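Local coordinates for protein chitinase (Chromobacterium violaceum, PDB 4TXG) that probably hydrolyses the glycosidic bonds of chitin and binds the polysaccharide, at residues F293-V298 against R350-R355. Residues are numbered along the deposited sequence; the frame is centred on the assembly and turned at random.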
loop_
_atom_site.group_PDB
_atom_site.type_symbol
_atom_site.label_atom_id
_atom_site.label_comp_id
_atom_site.label_asym_id
_atom_site.label_seq_id
_atom_site.Cartn_x
_atom_site.Cartn_y
_atom_site.Cartn_z
ATOM N N PHE A 293 19.524 -1.358 10.670
ATOM C CA PHE A 293 18.092 -1.108 10.729
ATOM C C PHE A 293 17.328 -2.355 11.176
ATOM O O PHE A 293 16.477 -2.288 12.071
ATOM C CB PHE A 293 17.558 -0.632 9.375
ATOM C CG PHE A 293 16.080 -0.410 9.380
ATOM C CD1 PHE A 293 15.547 0.747 9.937
ATOM C CD2 PHE A 293 15.223 -1.367 8.874
ATOM C CE1 PHE A 293 14.172 0.952 9.964
ATOM C CE2 PHE A 293 13.851 -1.167 8.892
ATOM C CZ PHE A 293 13.332 -0.007 9.440
ATOM N N SER A 294 17.627 -3.486 10.550
ATOM C CA SER A 294 16.892 -4.717 10.826
ATOM C C SER A 294 17.068 -5.160 12.268
ATOM O O SER A 294 16.094 -5.518 12.936
ATOM C CB SER A 294 17.326 -5.816 9.860
ATOM O OG SER A 294 17.013 -5.417 8.524
ATOM N N ASP A 295 18.298 -5.120 12.765
ATOM C CA ASP A 295 18.522 -5.453 14.172
ATOM C C ASP A 295 17.783 -4.480 15.095
ATOM O O ASP A 295 17.269 -4.884 16.144
ATOM C CB ASP A 295 20.014 -5.457 14.493
ATOM C CG ASP A 295 20.756 -6.624 13.837
ATOM O OD1 ASP A 295 20.102 -7.600 13.399
ATOM O OD2 ASP A 295 22.002 -6.573 13.776
ATOM N N SER A 296 17.727 -3.202 14.712
ATOM C CA SER A 296 17.051 -2.202 15.538
ATOM C C SER A 296 15.541 -2.443 15.550
ATOM O O SER A 296 14.876 -2.149 16.542
ATOM C CB SER A 296 17.361 -0.770 15.066
ATOM O OG SER A 296 16.638 -0.420 13.900
ATOM N N ALA A 297 15.003 -2.983 14.460
ATOM C CA ALA A 297 13.572 -3.259 14.387
ATOM C C ALA A 297 13.211 -4.394 15.336
ATOM O O ALA A 297 12.198 -4.333 16.033
ATOM C CB ALA A 297 13.154 -3.592 12.957
ATOM N N VAL A 298 14.049 -5.428 15.360
ATOM C CA VAL A 298 13.868 -6.532 16.300
ATOM C C VAL A 298 13.879 -6.007 17.741
ATOM O O VAL A 298 13.007 -6.345 18.543
ATOM C CB VAL A 298 14.961 -7.616 16.121
ATOM C CG1 VAL A 298 14.947 -8.594 17.283
ATOM C CG2 VAL A 298 14.771 -8.356 14.793
ATOM N N ARG A 350 13.125 -9.842 6.932
ATOM C CA ARG A 350 12.447 -11.138 7.032
ATOM C C ARG A 350 13.302 -12.134 7.804
ATOM O O ARG A 350 12.824 -12.825 8.704
ATOM C CB ARG A 350 12.127 -11.683 5.633
ATOM C CG ARG A 350 11.503 -13.084 5.608
ATOM C CD ARG A 350 9.990 -13.033 5.861
ATOM N NE ARG A 350 9.658 -12.936 7.282
ATOM C CZ ARG A 350 8.519 -12.430 7.750
ATOM N NH1 ARG A 350 8.295 -12.410 9.063
ATOM N NH2 ARG A 350 7.605 -11.944 6.906
ATOM N N ASP A 351 14.583 -12.184 7.456
ATOM C CA ASP A 351 15.529 -13.069 8.125
ATOM C C ASP A 351 15.641 -12.746 9.621
ATOM O O ASP A 351 15.562 -13.644 10.468
ATOM C CB ASP A 351 16.904 -12.965 7.457
ATOM C CG ASP A 351 17.945 -13.853 8.117
ATOM O OD1 ASP A 351 18.510 -13.443 9.152
ATOM O OD2 ASP A 351 18.192 -14.966 7.603
ATOM N N ARG A 352 15.819 -11.470 9.959
ATOM C CA ARG A 352 16.032 -11.115 11.358
ATOM C C ARG A 352 14.768 -11.327 12.178
ATOM O O ARG A 352 14.830 -11.799 13.319
ATOM C CB ARG A 352 16.493 -9.661 11.510
ATOM C CG ARG A 352 17.822 -9.364 10.839
ATOM C CD ARG A 352 18.960 -10.233 11.357
ATOM N NE ARG A 352 20.222 -9.771 10.781
ATOM C CZ ARG A 352 20.693 -10.146 9.595
ATOM N NH1 ARG A 352 20.029 -11.022 8.845
ATOM N NH2 ARG A 352 21.838 -9.646 9.155
ATOM N N LEU A 353 13.620 -10.976 11.605
ATOM C CA LEU A 353 12.368 -11.151 12.331
ATOM C C LEU A 353 11.989 -12.631 12.454
ATOM O O LEU A 353 11.441 -13.039 13.481
ATOM C CB LEU A 353 11.245 -10.356 11.674
ATOM C CG LEU A 353 11.271 -8.865 12.034
ATOM C CD1 LEU A 353 10.014 -8.198 11.533
ATOM C CD2 LEU A 353 11.408 -8.670 13.525
ATOM N N ASP A 354 12.281 -13.437 11.434
ATOM C CA ASP A 354 12.036 -14.879 11.535
ATOM C C ASP A 354 12.878 -15.506 12.646
ATOM O O ASP A 354 12.381 -16.308 13.423
ATOM C CB ASP A 354 12.335 -15.602 10.211
ATOM C CG ASP A 354 11.219 -15.438 9.177
ATOM O OD1 ASP A 354 10.157 -14.880 9.509
ATOM O OD2 ASP A 354 11.417 -15.877 8.025
ATOM N N ARG A 355 14.160 -15.153 12.708
ATOM C CA ARG A 355 15.028 -15.689 13.756
ATOM C C ARG A 355 14.590 -15.229 15.142
ATOM O O ARG A 355 14.584 -16.024 16.086
ATOM C CB ARG A 355 16.478 -15.284 13.512
ATOM C CG ARG A 355 17.052 -15.896 12.253
ATOM C CD ARG A 355 18.501 -15.505 12.033
ATOM N NE ARG A 355 18.877 -15.777 10.650
ATOM C CZ ARG A 355 19.282 -16.959 10.208
ATOM N NH1 ARG A 355 19.590 -17.114 8.925
ATOM N NH2 ARG A 355 19.384 -17.984 11.049
HETATM O O HOH W 1 22.614 -8.193 11.623
#
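Val298 and Leu353 form the apolar part of this helix–helix contact, CG2 of Val298 lying 3.6 Å from CD2 of Leu353 as the two side chains pass in opposite directions; their buried, branched apolar ends suit the inside of the contact. Val298 CG2 also rests 3.9 Å from Arg352 CB, so one short branched residue serves two neighbours. Ser294 faces the partner helix with its CB, 3.7 Å from Arg352 CG; a small residue suits this spot, and its hydroxyl turns back to bond Ile290 O in its own helix.

The polar part lies toward solvent. Arg352 suits this edge: its methylenes pack on Ser294 while its charge reaches Asp295. The chain bends at chi2 (-58°), and Arg352 NE makes a weak, bent salt-bridge hydrogen bond of 3.4 Å to Asp295 OD1, at the guanidinium edge. A water reinforces the link, donating to Asp295 OD2 and accepting from Arg352 NH2. Within 350-355, Arg352 NH1 reaches Asp351 OD1 weakly, and Arg355 grips both Asp351 oxygens side-on, completing a four-residue charged network.

The axes of 293-298 and 350-355 approach to 9.1 Å and point the same general way, 31° apart. Helices 287-304 and 338-360 precede the adjacent parallel strands 308-312 and 365-371, as neighbouring outer helices of the TIM barrel do.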